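Local coordinates for protein LipS lipolytic enzyme (Unidentified, PDB 4FBM) that probably hydrolyses the ester bonds of lipids, acting as a thermostable, metagenome-derived lipase with an alpha/beta-hydrolase fold, at residues Cys217-Ile222 with Asn240-Thr245; Asn150-Met155 with His228-His233; Leu43-Ser48 with Gly71-Gly76. All coordinates share one frame; numbering follows the deposited sequence.

Contact 1. Residues Cys217-Ile222 with Asn240-Thr245; sequences CPALII and NGIGST
Cys217 and Ser244 bring the two backbones closest, their CA atoms 5.2 Å apart. From there the chains diverge: 217-222 straightens into the first residues of strand 219-224, while 240-245 is an irregular loop between helix 233-239 and strand 247-252. At the near end a single hydrogen bond joins them, Ser244 OG donating to Cys217 O over 2.6 Å. The hydroxyl comes in above the carbonyl plane, 49° out of it, and Ser244 OG also has a weak hydrogen bond with Glu246 N. Its place follows from the first torsion of Ser244, which sets OG opposite the serine's own backbone N (chi1 167°) and so over towards Cys217.

Further along the contact is purely apolar. Ile242 turns its CD1 methyl towards the strand, where it meets Ala219 CB at 4.0 Å and Ile221 CD1 at 4.1 Å; the two isoleucines approach tip to tip. Alternation along the strand places Ala219 and Ile221 on this face, whereas Leu220 between them packs on helix 265-280. Ile242 also touches Leu212 and Val215, so its side chain is enclosed by the loop that precedes the strand as well as by the strand itself. The contact thus closes the helix-to-strand return of a beta-alpha-beta crossover, strand 219-224, helix 233-239, strand 247-252, at the edge of the parallel sheet of an alpha/beta hydrolase.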
loop_
_atom_site.group_PDB
_atom_site.type_symbol
_atom_site.label_atom_id
_atom_site.label_comp_id
_atom_site.label_asym_id
_atom_site.label_seq_id
_atom_site.Cartn_x
_atom_site.Cartn_y
_atom_site.Cartn_z
ATOM N N CYS A 217 -2.304 -14.382 17.198
ATOM C CA CYS A 217 -1.359 -15.386 17.622
ATOM C C CYS A 217 -0.140 -14.799 18.307
ATOM O O CYS A 217 0.132 -13.599 18.211
ATOM C CB CYS A 217 -0.920 -16.245 16.434
ATOM S SG CYS A 217 0.175 -15.449 15.294
ATOM N N PRO A 218 0.581 -15.650 19.026
ATOM C CA PRO A 218 1.788 -15.275 19.713
ATOM C C PRO A 218 2.873 -14.755 18.793
ATOM O O PRO A 218 3.191 -15.398 17.822
ATOM C CB PRO A 218 2.229 -16.600 20.333
ATOM C CG PRO A 218 1.281 -17.613 19.836
ATOM C CD PRO A 218 0.063 -16.909 19.556
ATOM N N ALA A 219 3.459 -13.619 19.152
ATOM C CA ALA A 219 4.418 -12.903 18.319
ATOM C C ALA A 219 5.710 -12.512 19.011
ATOM O O ALA A 219 5.712 -11.896 20.074
ATOM C CB ALA A 219 3.773 -11.674 17.798
ATOM N N LEU A 220 6.813 -12.841 18.368
ATOM C CA LEU A 220 8.102 -12.355 18.778
ATOM C C LEU A 220 8.594 -11.359 17.739
ATOM O O LEU A 220 9.047 -11.727 16.670
ATOM C CB LEU A 220 9.062 -13.523 18.927
ATOM C CG LEU A 220 10.552 -13.244 19.098
ATOM C CD1 LEU A 220 10.810 -12.559 20.385
ATOM C CD2 LEU A 220 11.398 -14.512 18.982
ATOM N N ILE A 221 8.494 -10.091 18.096
ATOM C CA ILE A 221 8.802 -8.976 17.231
ATOM C C ILE A 221 10.261 -8.534 17.380
ATOM O O ILE A 221 10.668 -7.947 18.385
ATOM C CB ILE A 221 7.851 -7.844 17.544
ATOM C CG1 ILE A 221 6.440 -8.339 17.330
ATOM C CG2 ILE A 221 8.091 -6.650 16.660
ATOM C CD1 ILE A 221 5.422 -7.454 17.964
ATOM N N ILE A 222 11.043 -8.817 16.359
ATOM C CA ILE A 222 12.447 -8.586 16.428
ATOM C C ILE A 222 12.834 -7.456 15.507
ATOM O O ILE A 222 13.007 -7.657 14.298
ATOM C CB ILE A 222 13.191 -9.811 16.004
ATOM C CG1 ILE A 222 12.778 -10.995 16.888
ATOM C CG2 ILE A 222 14.698 -9.529 16.032
ATOM C CD1 ILE A 222 13.172 -12.351 16.282
ATOM N N ASN A 240 1.998 -2.402 19.212
ATOM C CA ASN A 240 0.755 -1.721 19.571
ATOM C C ASN A 240 -0.370 -1.922 18.567
ATOM O O ASN A 240 -1.498 -1.455 18.770
ATOM C CB ASN A 240 1.031 -0.248 19.772
ATOM C CG ASN A 240 2.248 -0.015 20.637
ATOM O OD1 ASN A 240 2.347 -0.524 21.760
ATOM N ND2 ASN A 240 3.202 0.735 20.107
ATOM N N GLY A 241 -0.048 -2.635 17.491
ATOM C CA GLY A 241 -0.967 -2.839 16.384
ATOM C C GLY A 241 -1.765 -4.124 16.442
ATOM O O GLY A 241 -2.927 -4.141 16.044
ATOM N N ILE A 242 -1.151 -5.202 16.927
ATOM C CA ILE A 242 -1.791 -6.513 16.891
ATOM C C ILE A 242 -2.826 -6.716 17.973
ATOM O O ILE A 242 -2.691 -6.184 19.069
ATOM C CB ILE A 242 -0.785 -7.672 16.940
ATOM C CG1 ILE A 242 0.266 -7.470 18.010
ATOM C CG2 ILE A 242 -0.094 -7.819 15.627
ATOM C CD1 ILE A 242 1.401 -8.452 17.858
ATOM N N GLY A 243 -3.869 -7.480 17.646
ATOM C CA GLY A 243 -4.853 -7.963 18.627
ATOM C C GLY A 243 -4.321 -9.156 19.414
ATOM O O GLY A 243 -4.943 -9.626 20.381
ATOM N N SER A 244 -3.158 -9.642 18.985
ATOM C CA SER A 244 -2.448 -10.701 19.671
ATOM C C SER A 244 -2.308 -10.338 21.135
ATOM O O SER A 244 -2.130 -9.163 21.479
ATOM C CB SER A 244 -1.079 -10.890 19.037
ATOM O OG SER A 244 -0.259 -11.685 19.858
ATOM N N THR A 245 -2.410 -11.324 22.009
ATOM C CA THR A 245 -2.286 -11.036 23.428
ATOM C C THR A 245 -1.046 -11.693 24.033
ATOM O O THR A 245 -0.842 -11.676 25.231
ATOM C CB THR A 245 -3.554 -11.431 24.195
ATOM O OG1 THR A 245 -3.497 -12.821 24.506
ATOM C CG2 THR A 245 -4.803 -11.166 23.354
#

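Contact 2. Residues Asn150-Met155 with His228-His233; sequences NAALRM and HVVPPH
Val230 reaches from its loop into the bend formed by Ala151, Ala152 and Met155. Its CB stands back, 4.5 Å from Ala151 O, and the two methyls do the touching. CG1 lies anti to the valine's own backbone N (chi1 170°) and rests against Ala151 O at 3.4 Å. CG2, on the other branch, packs on Ala152 CB at 4.0 Å and on Met155 SD at 4.1 Å, the methionine chain crossing the valine at about a right angle. Met155 starts out away from this loop, but bends at chi2 and chi3 bring its sulfur back over Val230 and its CE methyl to 3.8 Å from Val229 O.

Both loops follow the C-terminal ends of parallel strands, the usual place of the active site in an alpha/beta hydrolase. Ala152, centre of an inverse gamma turn, shares a backbone hydrogen bond with Ser126, the probable nucleophile; Asp227 OD1 accepts from Val229 N and Val230 N, and Val230 touches His257. With alanine at Val230 both methyls go, which would probably leave a gap between Ala151 O, Ala152 CB and Met155 SD and let the methionine end turn.

Pro231 lays its ring against the opposing backbone, CG 3.4 Å from Met155 O and CD 3.7 Å from Arg154 O. The Arg154 guanidinium turns elsewhere, forming salt bridges with Glu156 and Glu209 of its own chain and with Glu209 of the second subunit.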
loop_
_atom_site.group_PDB
_atom_site.type_symbol
_atom_site.label_atom_id
_atom_site.label_comp_id
_atom_site.label_asym_id
_atom_site.label_seq_id
_atom_site.Cartn_x
_atom_site.Cartn_y
_atom_site.Cartn_z
ATOM N N ASN A 150 12.338 -7.160 11.530
ATOM C CA ASN A 150 12.470 -5.920 10.770
ATOM C C ASN A 150 11.445 -5.872 9.672
ATOM O O ASN A 150 11.784 -5.728 8.491
ATOM C CB ASN A 150 13.844 -5.815 10.121
ATOM C CG ASN A 150 14.931 -5.454 11.094
ATOM O OD1 ASN A 150 14.703 -4.764 12.110
ATOM N ND2 ASN A 150 16.152 -5.900 10.775
ATOM N N ALA A 151 10.187 -6.034 10.046
ATOM C CA ALA A 151 9.096 -5.989 9.091
ATOM C C ALA A 151 9.123 -4.669 8.342
ATOM O O ALA A 151 9.168 -3.609 8.956
ATOM C CB ALA A 151 7.789 -6.146 9.808
ATOM N N ALA A 152 9.121 -4.779 7.018
ATOM C CA ALA A 152 9.040 -3.660 6.081
ATOM C C ALA A 152 7.597 -3.228 5.864
ATOM O O ALA A 152 7.063 -3.449 4.773
ATOM C CB ALA A 152 9.662 -4.086 4.730
ATOM N N LEU A 153 6.974 -2.637 6.890
ATOM C CA LEU A 153 5.542 -2.270 6.853
ATOM C C LEU A 153 5.305 -0.858 6.366
ATOM O O LEU A 153 4.348 -0.606 5.632
ATOM C CB LEU A 153 4.868 -2.415 8.233
ATOM C CG LEU A 153 3.975 -3.621 8.484
ATOM C CD1 LEU A 153 4.798 -4.837 8.722
ATOM C CD2 LEU A 153 3.093 -3.413 9.676
ATOM N N ARG A 154 6.142 0.067 6.836
ATOM C CA ARG A 154 6.084 1.464 6.433
ATOM C C ARG A 154 7.489 1.848 6.171
ATOM O O ARG A 154 8.282 1.858 7.084
ATOM C CB ARG A 154 5.568 2.307 7.553
ATOM C CG ARG A 154 4.172 1.945 7.919
ATOM C CD ARG A 154 3.698 2.775 9.083
ATOM N NE ARG A 154 3.611 4.175 8.708
ATOM C CZ ARG A 154 2.625 4.680 7.987
ATOM N NH1 ARG A 154 1.629 3.895 7.561
ATOM N NH2 ARG A 154 2.639 5.976 7.690
ATOM N N MET A 155 7.822 2.084 4.918
ATOM C CA MET A 155 9.169 2.382 4.532
ATOM C C MET A 155 9.484 3.793 4.925
ATOM O O MET A 155 10.633 4.162 5.152
ATOM C CB MET A 155 9.298 2.242 3.042
ATOM C CG MET A 155 9.383 0.844 2.596
ATOM S SD MET A 155 10.661 -0.063 3.448
ATOM C CE MET A 155 12.028 0.050 2.307
ATOM N N HIS A 228 19.071 1.072 8.784
ATOM C CA HIS A 228 19.207 2.097 7.761
ATOM C C HIS A 228 18.424 1.805 6.508
ATOM O O HIS A 228 18.557 2.538 5.531
ATOM C CB HIS A 228 20.683 2.305 7.400
ATOM C CG HIS A 228 21.561 2.447 8.596
ATOM N ND1 HIS A 228 22.578 1.558 8.877
ATOM C CD2 HIS A 228 21.532 3.333 9.621
ATOM C CE1 HIS A 228 23.150 1.907 10.015
ATOM N NE2 HIS A 228 22.531 2.976 10.488
ATOM N N VAL A 229 17.639 0.726 6.526
ATOM C CA VAL A 229 16.759 0.361 5.407
ATOM C C VAL A 229 15.247 0.518 5.724
ATOM O O VAL A 229 14.507 1.162 4.982
ATOM C CB VAL A 229 17.068 -1.043 4.914
ATOM C CG1 VAL A 229 16.279 -1.338 3.656
ATOM C CG2 VAL A 229 18.541 -1.181 4.647
ATOM N N VAL A 230 14.811 -0.084 6.827
ATOM C CA VAL A 230 13.457 0.035 7.336
ATOM C C VAL A 230 13.611 0.866 8.605
ATOM O O VAL A 230 14.559 0.683 9.342
ATOM C CB VAL A 230 12.900 -1.381 7.645
ATOM C CG1 VAL A 230 11.593 -1.344 8.388
ATOM C CG2 VAL A 230 12.727 -2.141 6.383
ATOM N N PRO A 231 12.720 1.828 8.826
ATOM C CA PRO A 231 12.654 2.611 10.046
ATOM C C PRO A 231 12.390 1.734 11.253
ATOM O O PRO A 231 11.445 0.962 11.241
ATOM C CB PRO A 231 11.434 3.499 9.826
ATOM C CG PRO A 231 11.343 3.638 8.394
ATOM C CD PRO A 231 11.837 2.366 7.791
ATOM N N PRO A 232 13.207 1.869 12.308
ATOM C CA PRO A 232 13.083 0.908 13.378
ATOM C C PRO A 232 11.837 1.135 14.222
ATOM O O PRO A 232 11.521 0.296 15.071
ATOM C CB PRO A 232 14.350 1.139 14.202
ATOM C CG PRO A 232 15.273 1.888 13.300
ATOM C CD PRO A 232 14.357 2.760 12.524
ATOM N N HIS A 233 11.099 2.218 13.993
ATOM C CA HIS A 233 9.894 2.390 14.797
ATOM C C HIS A 233 8.792 1.423 14.320
ATOM O O HIS A 233 7.702 1.382 14.898
ATOM C CB HIS A 233 9.415 3.832 14.791
ATOM C CG HIS A 233 8.487 4.134 13.668
ATOM N ND1 HIS A 233 7.117 4.016 13.787
ATOM C CD2 HIS A 233 8.729 4.502 12.389
ATOM C CE1 HIS A 233 6.551 4.320 12.633
ATOM N NE2 HIS A 233 7.507 4.621 11.769
#

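Contact 3. Residues Leu43-Ser48 with Gly71-Gly76; sequences LYSVGS and GFARAG
This is a small surface contact, mostly backbone against backbone, in which residues 43-48, the loop leading into strand 50-55, pass over the C-terminal end of helix 66-74. Ser45 lies over Ala73 in the last turn of that helix, their CA atoms 5.9 Å apart, and Gly47 lies over Gly76 at 5.4 Å. One hydrogen bond crosses: Ser48 N donates to Gly76 O at 3.1 Å, with an N-H...O angle of 152°. The donor sits above the carbonyl plane, 48° out of it. The same oxygen is approached by Gly47 CA in a CA-H...O contact, so two consecutive residues of 43-48 close on one carbonyl. A CB on Gly47 would probably run into this oxygen, and the lack of a side chain lets the two backbones come this near.

Gly76 belongs to the short connection by which the chain leaves the helix for strand 78-80, in the beta-alpha-beta unit formed by strand 50-55, helix 66-74 and strand 78-80 at one edge of the sheet. Residues 43-48 run antiparallel beside that edge, Leu43 and Ser45 sharing backbone hydrogen bonds with Thr81 and Val79.

Among side chains the meeting is between Ser45 and Ala73. Ser45 CB stands 3.7 Å from Ala73 CB, and OG, set anti to the serine N (chi1 163°), points towards the alanine methyl, though the exact spacing is doubtful. Ser48 brings only CB near, 4.1 Å from Gly76 O; its hydroxyl turns to Ile50 N at the start of the strand. Phe72, on another face of the helix, packs against helix 265-280 and Val79.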
loop_
_atom_site.group_PDB
_atom_site.type_symbol
_atom_site.label_atom_id
_atom_site.label_comp_id
_atom_site.label_asym_id
_atom_site.label_seq_id
_atom_site.Cartn_x
_atom_site.Cartn_y
_atom_site.Cartn_z
ATOM N N LEU A 43 15.506 -23.473 0.559
ATOM C CA LEU A 43 15.866 -24.518 1.476
ATOM C C LEU A 43 14.645 -25.266 1.988
ATOM O O LEU A 43 14.020 -24.842 2.968
ATOM C CB LEU A 43 16.678 -23.970 2.639
ATOM C CG LEU A 43 17.043 -25.131 3.561
ATOM C CD1 LEU A 43 17.701 -26.293 2.769
ATOM C CD2 LEU A 43 17.928 -24.632 4.668
ATOM N N TYR A 44 14.333 -26.384 1.328
ATOM C CA TYR A 44 13.168 -27.219 1.677
ATOM C C TYR A 44 13.556 -28.487 2.473
ATOM O O TYR A 44 13.873 -29.535 1.881
ATOM C CB TYR A 44 12.392 -27.620 0.411
ATOM C CG TYR A 44 11.576 -26.518 -0.239
ATOM C CD1 TYR A 44 10.663 -25.758 0.514
ATOM C CD2 TYR A 44 11.678 -26.262 -1.607
ATOM C CE1 TYR A 44 9.895 -24.762 -0.066
ATOM C CE2 TYR A 44 10.914 -25.259 -2.203
ATOM C CZ TYR A 44 10.023 -24.513 -1.420
ATOM O OH TYR A 44 9.251 -23.515 -1.978
ATOM N N SER A 45 13.505 -28.387 3.802
ATOM C CA SER A 45 13.972 -29.458 4.681
ATOM C C SER A 45 12.891 -30.153 5.520
ATOM O O SER A 45 12.104 -29.521 6.220
ATOM C CB SER A 45 15.080 -28.936 5.578
ATOM O OG SER A 45 15.282 -29.782 6.682
ATOM N N VAL A 46 12.905 -31.476 5.433
ATOM C CA VAL A 46 11.986 -32.378 6.126
ATOM C C VAL A 46 12.291 -32.660 7.605
ATOM O O VAL A 46 13.437 -32.637 8.043
ATOM C CB VAL A 46 11.930 -33.732 5.419
ATOM C CG1 VAL A 46 11.146 -34.694 6.236
ATOM C CG2 VAL A 46 11.330 -33.591 4.055
ATOM N N GLY A 47 11.237 -32.968 8.354
ATOM C CA GLY A 47 11.358 -33.220 9.780
ATOM C C GLY A 47 10.036 -33.535 10.443
ATOM O O GLY A 47 9.141 -34.134 9.866
ATOM N N SER A 48 9.913 -33.078 11.665
ATOM C CA SER A 48 8.768 -33.337 12.494
ATOM C C SER A 48 7.430 -32.749 11.966
ATOM O O SER A 48 7.311 -32.339 10.817
ATOM C CB SER A 48 9.084 -32.831 13.904
ATOM O OG SER A 48 8.452 -31.583 14.168
ATOM N N GLY A 71 19.254 -23.815 10.837
ATOM C CA GLY A 71 19.046 -23.944 12.279
ATOM C C GLY A 71 17.843 -24.814 12.630
ATOM O O GLY A 71 17.959 -25.788 13.393
ATOM N N PHE A 72 16.691 -24.451 12.055
ATOM C CA PHE A 72 15.394 -25.075 12.340
ATOM C C PHE A 72 15.340 -26.519 11.869
ATOM O O PHE A 72 14.698 -27.344 12.500
ATOM C CB PHE A 72 14.231 -24.309 11.666
ATOM C CG PHE A 72 13.976 -22.926 12.217
ATOM C CD1 PHE A 72 13.916 -22.689 13.586
ATOM C CD2 PHE A 72 13.758 -21.854 11.354
ATOM C CE1 PHE A 72 13.665 -21.395 14.083
ATOM C CE2 PHE A 72 13.500 -20.575 11.850
ATOM C CZ PHE A 72 13.451 -20.352 13.215
ATOM N N ALA A 73 15.989 -26.802 10.741
ATOM C CA ALA A 73 15.978 -28.127 10.107
ATOM C C ALA A 73 16.697 -29.108 11.002
ATOM O O ALA A 73 16.325 -30.295 11.124
ATOM C CB ALA A 73 16.677 -28.055 8.769
ATOM N N ARG A 74 17.729 -28.547 11.615
ATOM C CA ARG A 74 18.607 -29.194 12.546
ATOM C C ARG A 74 17.890 -29.438 13.857
ATOM O O ARG A 74 18.150 -30.425 14.508
ATOM C CB ARG A 74 19.838 -28.302 12.797
ATOM C CG ARG A 74 21.134 -29.053 13.067
ATOM C CD ARG A 74 21.989 -29.167 11.839
ATOM N NE ARG A 74 22.535 -27.870 11.457
ATOM C CZ ARG A 74 23.163 -27.609 10.303
ATOM N NH1 ARG A 74 23.345 -28.557 9.386
ATOM N NH2 ARG A 74 23.604 -26.379 10.056
ATOM N N ALA A 75 17.003 -28.544 14.262
ATOM C CA ALA A 75 16.328 -28.749 15.542
ATOM C C ALA A 75 15.075 -29.641 15.399
ATOM O O ALA A 75 14.204 -29.679 16.296
ATOM C CB ALA A 75 16.029 -27.437 16.244
ATOM N N GLY A 76 15.007 -30.371 14.281
ATOM C CA GLY A 76 13.962 -31.378 14.082
ATOM C C GLY A 76 12.938 -31.047 13.004
ATOM O O GLY A 76 12.684 -31.862 12.089
#

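Contacts 1 and 2 are direct neighbours: Ile222 O, at the end of 217-222, lies 2.9 Å from Asn150 N, a probable hydrogen bond linking strand 219-224 to the first residue after the neighbouring strand 145-149. Their centres are 17 Å apart, and their segments alternate along the chain. Contact 2 is the one beside the likely Ser126-His257-Asp227 triad, while contact 1 borders the opposite, N-terminal end of strand 219-224. Contact 3 closes earlier in the chain and stands apart, its centre 25 Å from that of contact 1 and 29 Å from that of contact 2, across the chain's centre from the latter; its nearest atoms stay about 8 Å and 13 Å away.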